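Cfl (Pectobacterium brasiliense, PDB 7A9J) is a coronafacic acid ligase of the ATP-dependent AMP-binding enzyme family, probably joining carboxylic acids to coenzyme A or to amines through adenylation. Local coordinates at residues I428-G432 / Y433-P437. The protein carries 1 engineered substitution. Numbering follows the deposited sequence.
Sequences IKIEG and YPVYP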
ATOM      1  N   ILE A 428     -17.048   5.567 -20.325  1.00 32.63           N
ATOM      2  CA  ILE A 428     -17.494   6.197 -21.587  1.00 30.63           C
ATOM      3  C   ILE A 428     -18.937   5.782 -21.874  1.00 37.45           C
ATOM      4  O   ILE A 428     -19.326   4.636 -21.602  1.00 43.84           O
ATOM      5  CB  ILE A 428     -16.546   5.751 -22.722  1.00 33.83           C
ATOM      6  CG1 ILE A 428     -15.129   6.262 -22.467  1.00 35.92           C
ATOM      7  CG2 ILE A 428     -17.098   6.148 -24.129  1.00 34.96           C
ATOM      8  CD1 ILE A 428     -14.091   5.652 -23.394  1.00 35.11           C
ATOM      9  N   LYS A 429     -19.750   6.702 -22.448  1.00 40.84           N
ATOM     10  CA  LYS A 429     -21.115   6.361 -22.844  1.00 45.26           C
ATOM     11  C   LYS A 429     -21.191   6.287 -24.371  1.00 39.39           C
ATOM     12  O   LYS A 429     -20.778   7.230 -25.059  1.00 39.45           O
ATOM     13  CB  LYS A 429     -22.131   7.384 -22.332  1.00 52.34           C
ATOM     14  CG  LYS A 429     -22.402   7.256 -20.862  1.00 55.73           C
ATOM     15  CD  LYS A 429     -23.458   6.190 -20.579  1.00 68.31           C
ATOM     16  CE  LYS A 429     -23.802   6.153 -19.093  1.00 80.24           C
ATOM     17  NZ  LYS A 429     -24.478   7.405 -18.627  1.00 79.77           N
ATOM     18  N   ILE A 430     -21.657   5.155 -24.875  1.00 40.64           N
ATOM     19  CA  ILE A 430     -21.869   4.962 -26.304  1.00 42.95           C
ATOM     20  C   ILE A 430     -23.315   4.558 -26.494  1.00 45.84           C
ATOM     21  O   ILE A 430     -23.773   3.538 -25.952  1.00 44.39           O
ATOM     22  CB  ILE A 430     -20.889   3.942 -26.908  1.00 49.21           C
ATOM     23  CG1 ILE A 430     -19.422   4.461 -26.762  1.00 45.61           C
ATOM     24  CG2 ILE A 430     -21.284   3.550 -28.366  1.00 54.82           C
ATOM     25  CD1 ILE A 430     -19.092   5.819 -27.564  1.00 43.87           C
ATOM     26  N   GLU A 431     -24.056   5.357 -27.270  1.00 43.75           N
ATOM     27  CA  GLU A 431     -25.451   5.070 -27.497  1.00 51.64           C
ATOM     28  C   GLU A 431     -26.191   4.803 -26.195  1.00 50.79           C
ATOM     29  O   GLU A 431     -27.038   3.921 -26.138  1.00 48.16           O
ATOM     30  CB  GLU A 431     -25.637   3.879 -28.463  1.00 54.55           C
ATOM     31  CG  GLU A 431     -24.999   4.052 -29.860  1.00 50.34           C
ATOM     32  CD  GLU A 431     -25.751   5.122 -30.715  1.00 54.06           C
ATOM     33  OE1 GLU A 431     -25.214   5.595 -31.739  1.00 56.17           O
ATOM     34  OE2 GLU A 431     -26.876   5.473 -30.340  1.00 60.57           O
ATOM     35  N   GLY A 432     -25.831   5.520 -25.122  1.00 46.80           N
ATOM     36  CA  GLY A 432     -26.519   5.360 -23.857  1.00 50.42           C
ATOM     37  C   GLY A 432     -25.910   4.315 -22.920  1.00 59.55           C
ATOM     38  O   GLY A 432     -26.220   4.317 -21.714  1.00 54.19           O
ATOM     39  N   TYR A 433     -25.059   3.430 -23.433  1.00 43.96           N
ATOM     40  CA  TYR A 433     -24.474   2.297 -22.704  1.00 41.41           C
ATOM     41  C   TYR A 433     -23.074   2.612 -22.201  1.00 41.58           C
ATOM     42  O   TYR A 433     -22.263   3.250 -22.888  1.00 40.33           O
ATOM     43  CB  TYR A 433     -24.425   1.052 -23.589  1.00 48.11           C
ATOM     44  CG  TYR A 433     -25.778   0.412 -23.754  1.00 66.20           C
ATOM     45  CD1 TYR A 433     -26.659   0.837 -24.733  1.00 73.79           C
ATOM     46  CD2 TYR A 433     -26.185  -0.598 -22.890  1.00 72.50           C
ATOM     47  CE1 TYR A 433     -27.923   0.248 -24.861  1.00 74.11           C
ATOM     48  CE2 TYR A 433     -27.426  -1.184 -22.999  1.00 83.71           C
ATOM     49  CZ  TYR A 433     -28.296  -0.760 -23.988  1.00 87.14           C
ATOM     50  OH  TYR A 433     -29.530  -1.374 -24.075  1.00 94.04           O
ATOM     51  N   PRO A 434     -22.774   2.167 -20.991  1.00 42.80           N
ATOM     52  CA  PRO A 434     -21.440   2.418 -20.431  1.00 46.74           C
ATOM     53  C   PRO A 434     -20.391   1.532 -21.094  1.00 38.47           C
ATOM     54  O   PRO A 434     -20.626   0.346 -21.347  1.00 41.08           O
ATOM     55  CB  PRO A 434     -21.615   2.072 -18.950  1.00 46.37           C
ATOM     56  CG  PRO A 434     -22.636   0.983 -18.973  1.00 45.19           C
ATOM     57  CD  PRO A 434     -23.640   1.415 -20.079  1.00 43.03           C
ATOM     58  N   VAL A 435     -19.244   2.139 -21.410  1.00 36.20           N
ATOM     59  CA  VAL A 435     -18.080   1.442 -21.952  1.00 40.28           C
ATOM     60  C   VAL A 435     -16.889   1.691 -21.026  1.00 33.83           C
ATOM     61  O   VAL A 435     -16.659   2.817 -20.577  1.00 35.44           O
ATOM     62  CB  VAL A 435     -17.788   1.919 -23.397  1.00 45.15           C
ATOM     63  CG1 VAL A 435     -16.563   1.257 -23.934  1.00 40.19           C
ATOM     64  CG2 VAL A 435     -19.008   1.554 -24.328  1.00 40.55           C
ATOM     65  N   TYR A 436     -16.120   0.635 -20.760  1.00 32.60           N
ATOM     66  CA  TYR A 436     -15.072   0.736 -19.750  1.00 33.17           C
ATOM     67  C   TYR A 436     -13.721   0.605 -20.412  1.00 33.83           C
ATOM     68  O   TYR A 436     -13.350  -0.516 -20.804  1.00 33.34           O
ATOM     69  CB  TYR A 436     -15.271  -0.386 -18.718  1.00 35.61           C
ATOM     70  CG  TYR A 436     -16.672  -0.416 -18.177  1.00 33.14           C
ATOM     71  CD1 TYR A 436     -17.161   0.648 -17.445  1.00 31.45           C
ATOM     72  CD2 TYR A 436     -17.530  -1.480 -18.472  1.00 34.70           C
ATOM     73  CE1 TYR A 436     -18.498   0.647 -16.981  1.00 33.95           C
ATOM     74  CE2 TYR A 436     -18.823  -1.507 -18.024  1.00 34.61           C
ATOM     75  CZ  TYR A 436     -19.302  -0.430 -17.275  1.00 36.86           C
ATOM     76  OH  TYR A 436     -20.576  -0.513 -16.815  1.00 42.55           O
ATOM     77  N   PRO A 437     -12.914   1.668 -20.441  1.00 31.59           N
ATOM     78  CA  PRO A 437     -11.581   1.587 -21.057  1.00 35.38           C
ATOM     79  C   PRO A 437     -10.731   0.437 -20.546  1.00 33.61           C
ATOM     80  O   PRO A 437     -10.081  -0.229 -21.349  1.00 35.94           O
ATOM     81  CB  PRO A 437     -10.969   2.955 -20.717  1.00 35.80           C
ATOM     82  CG  PRO A 437     -12.158   3.827 -20.591  1.00 35.72           C
ATOM     83  CD  PRO A 437     -13.196   3.016 -19.937  1.00 34.00           C
TER
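Val435 meets two isoleucines of the preceding strand with different parts of its side chain. Val435 CG2 lies 3.8 Å from Ile430 CG1, the two side chains crossing at a slant, whereas Val435 CB faces Ile428 CB directly across the strand pair at 4.1 Å. With chi1 at 177°, Val435 CG1 lies anti to the backbone N and CG2 anti to the carbonyl carbon, which turns CG2 toward Ile430. Farther along, Ile428 CD1 reaches Pro437 CG at the start of helix 437-445 (3.9 Å). Ile428, Ile430 and Val435 lie on one face of a two-stranded antiparallel beta hairpin closed by a type I' turn from Ile430 to Tyr433, in the C-terminal part of the adenylating enzyme. The face packs on strand 464-473, where Ile467 touches Ile428, Ile430 and Val435, and Tyr495 touches Ile430 and Val435.

Two pairs of backbone hydrogen bonds join Ile428 to Val435 and Ile430 to Tyr433. The pair between Ile430 and Tyr433 closes the turn, with the bond from Tyr433 N to Ile430 O at 2.8 Å. Gly432 sits at backbone angles where a beta carbon would press on the carbonyl oxygen of Glu431. The Tyr433 ring has the carbonyl oxygens of Ile430 and Glu431 at its edge, with Tyr433 CD1 3.4 Å from Glu431 O. On the face of Lys429 and Pro434, Lys429 bends at chi2 (-84°), laying Lys429 CD alongside the Tyr433 peptide, 3.9 Å from Tyr433 O, while Lys429 N is hydrogen-bonded to Glu465 OE2.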